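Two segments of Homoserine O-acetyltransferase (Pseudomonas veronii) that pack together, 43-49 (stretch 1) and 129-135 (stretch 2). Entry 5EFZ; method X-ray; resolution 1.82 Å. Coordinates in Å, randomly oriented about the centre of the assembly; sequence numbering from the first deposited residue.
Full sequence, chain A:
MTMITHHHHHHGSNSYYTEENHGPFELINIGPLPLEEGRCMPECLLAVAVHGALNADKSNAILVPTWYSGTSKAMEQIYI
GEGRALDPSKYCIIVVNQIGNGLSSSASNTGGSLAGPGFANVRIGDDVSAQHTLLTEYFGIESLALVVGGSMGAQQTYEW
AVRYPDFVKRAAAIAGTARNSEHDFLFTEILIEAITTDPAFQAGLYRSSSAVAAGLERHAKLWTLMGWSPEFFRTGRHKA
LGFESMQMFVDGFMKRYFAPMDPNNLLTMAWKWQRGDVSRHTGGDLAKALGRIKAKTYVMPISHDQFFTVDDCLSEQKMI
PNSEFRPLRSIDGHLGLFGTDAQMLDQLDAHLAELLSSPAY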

# COMPACT_ATOMS: atom_id res chain seq x y z
N GLU A 43 -23.12 31.16 1.42
CA GLU A 43 -22.12 31.89 0.65
C GLU A 43 -20.90 31.01 0.50
O GLU A 43 -20.36 30.49 1.47
CB GLU A 43 -21.74 33.23 1.28
CG GLU A 43 -21.19 33.13 2.69
CD GLU A 43 -20.30 34.31 3.06
OE1 GLU A 43 -20.24 35.28 2.27
OE2 GLU A 43 -19.65 34.26 4.13
N CYS A 44 -20.48 30.81 -0.73
CA CYS A 44 -19.33 29.98 -1.00
C CYS A 44 -18.18 30.91 -1.38
O CYS A 44 -18.29 31.64 -2.37
CB CYS A 44 -19.63 28.97 -2.11
SG CYS A 44 -18.22 27.92 -2.52
N LEU A 45 -17.14 30.92 -0.55
CA LEU A 45 -15.94 31.70 -0.84
C LEU A 45 -14.88 30.79 -1.44
O LEU A 45 -14.53 29.75 -0.88
CB LEU A 45 -15.39 32.34 0.43
CG LEU A 45 -16.31 33.20 1.28
CD1 LEU A 45 -15.51 33.84 2.38
CD2 LEU A 45 -16.99 34.25 0.45
N LEU A 46 -14.38 31.17 -2.61
CA LEU A 46 -13.31 30.43 -3.23
C LEU A 46 -12.03 31.24 -3.13
O LEU A 46 -12.01 32.42 -3.50
CB LEU A 46 -13.63 30.13 -4.71
CG LEU A 46 -14.83 29.24 -4.99
CD1 LEU A 46 -14.99 29.11 -6.53
CD2 LEU A 46 -14.65 27.84 -4.31
N ALA A 47 -10.98 30.60 -2.62
CA ALA A 47 -9.63 31.17 -2.60
C ALA A 47 -8.96 30.92 -3.94
O ALA A 47 -8.78 29.75 -4.35
CB ALA A 47 -8.80 30.58 -1.46
N VAL A 48 -8.59 32.00 -4.62
CA VAL A 48 -8.13 31.94 -6.01
C VAL A 48 -6.79 32.67 -6.15
O VAL A 48 -6.63 33.80 -5.70
CB VAL A 48 -9.15 32.60 -6.99
CG1 VAL A 48 -8.69 32.44 -8.45
CG2 VAL A 48 -10.56 32.04 -6.80
N ALA A 49 -5.85 32.04 -6.84
CA ALA A 49 -4.58 32.70 -7.13
C ALA A 49 -4.48 32.79 -8.64
O ALA A 49 -4.75 31.81 -9.31
CB ALA A 49 -3.38 31.91 -6.52
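Stretch 2, residues 129-135: SAQHTLL

A recurring solution to packing a helix on a sheet exploits the alternation of a β-strand: every second side chain faces the same way, and a helix can be laid over that one row, provided that residues spaced about one turn apart are turned to meet it. Two segments of homoserine O-acetyltransferase from Pseudomonas veronii, far apart in sequence, illustrate the principle with very few atoms. Stretch 2, residues 129-135, is helical throughout and belongs to a longer helix; its backbone bonds run from Thr133 N to Ser129 O (3.0 Å), from Leu134 N to Ala130 O (2.9 Å) and from Leu135 N to Gln131 O (2.9 Å). The helix crosses strand 45-49 steeply, at a signed crossing angle of -71°, with 71° between the N-to-C directions, and the helix and strand axes approach to 10.1 Å. No hydrogen bond joins the two stretches, and the contact rests on apolar side chains.

Glu43, at the start of stretch 1, is exposed and out of reach of the helix. At Cys44 the chain first turns a side chain toward it. The CA atoms of Cys44 and Ala130 are 8.0 Å apart, the nearest such pairing of the two backbones, yet the side chains touch only loosely, Cys44 SG lying 4.5 Å from Ala130 CB. Leu45 is directed out of reach, as alternation requires.

Leu46 is the centre of the contact and has the largest area covered by the other stretch. Its m,t rotamer extends CD1 to the helix between two residues one turn apart: Leu46 CD1 lies 4.0 Å from Ala130 CB and 4.0 Å from Leu134 CB. Leu46 CD1 also comes within 3.7 Å of Ala130 O and 4.2 Å of Gln131 N, so it rests against helix backbone as well as side chains. The small side chain of Ala130 accompanies this close approach. The carbonyl beside the methyl is already engaged within the helix by Leu134 N. Gln131 points sideways, and its terminal amide is hydrogen-bonded elsewhere in the structure.

Ala47 again lies out of reach, and Val48 resumes the facing row. With chi1 in the t well, Val48 places CG2 3.6 Å from Leu134 CD2, the shortest contact between the stretches. Leu134 thus meets both Leu46 and Val48; Leu134 CD2, besides touching Val48, lies 4.2 Å from Leu46 CD1. Ala49 completes the alternation by remaining out of reach. Cys44, Leu46 and Val48 supply the whole contribution of stretch 1, met chiefly by Ala130 and Leu134.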

# COMPACT_ATOMS: atom_id res chain seq x y z
N SER A 129 -18.84 22.97 -10.27
CA SER A 129 -19.93 23.93 -10.46
C SER A 129 -19.55 25.32 -9.92
O SER A 129 -19.77 26.34 -10.58
CB SER A 129 -21.22 23.43 -9.81
OG SER A 129 -22.25 24.41 -9.93
N ALA A 130 -18.95 25.34 -8.72
CA ALA A 130 -18.47 26.59 -8.14
C ALA A 130 -17.40 27.26 -9.01
O ALA A 130 -17.44 28.48 -9.23
CB ALA A 130 -17.92 26.35 -6.71
N GLN A 131 -16.45 26.47 -9.49
CA GLN A 131 -15.41 26.99 -10.40
C GLN A 131 -15.99 27.56 -11.69
O GLN A 131 -15.53 28.59 -12.22
CB GLN A 131 -14.40 25.89 -10.73
CG GLN A 131 -13.50 25.53 -9.51
CD GLN A 131 -12.88 24.15 -9.63
OE1 GLN A 131 -12.88 23.55 -10.70
NE2 GLN A 131 -12.37 23.62 -8.50
N HIS A 132 -16.96 26.85 -12.24
CA HIS A 132 -17.60 27.33 -13.46
C HIS A 132 -18.29 28.68 -13.21
O HIS A 132 -18.24 29.59 -14.06
CB HIS A 132 -18.59 26.30 -13.97
CG HIS A 132 -19.32 26.73 -15.21
ND1 HIS A 132 -20.58 27.28 -15.17
CD2 HIS A 132 -18.98 26.67 -16.52
CE1 HIS A 132 -20.98 27.57 -16.39
NE2 HIS A 132 -20.03 27.21 -17.23
N THR A 133 -18.92 28.84 -12.05
CA THR A 133 -19.58 30.11 -11.73
C THR A 133 -18.54 31.21 -11.58
O THR A 133 -18.73 32.33 -12.04
CB THR A 133 -20.43 30.00 -10.43
OG1 THR A 133 -21.55 29.15 -10.70
CG2 THR A 133 -20.95 31.40 -10.00
N LEU A 134 -17.43 30.86 -10.93
CA LEU A 134 -16.33 31.79 -10.75
C LEU A 134 -15.82 32.29 -12.10
O LEU A 134 -15.67 33.49 -12.33
CB LEU A 134 -15.19 31.09 -9.99
CG LEU A 134 -13.89 31.90 -9.89
CD1 LEU A 134 -14.03 33.06 -8.92
CD2 LEU A 134 -12.74 30.97 -9.51
N LEU A 135 -15.56 31.35 -13.00
CA LEU A 135 -14.95 31.73 -14.29
C LEU A 135 -15.89 32.58 -15.13
O LEU A 135 -15.49 33.60 -15.67
CB LEU A 135 -14.53 30.47 -15.05
CG LEU A 135 -13.35 29.71 -14.41
CD1 LEU A 135 -13.22 28.33 -15.05
CD2 LEU A 135 -12.04 30.48 -14.55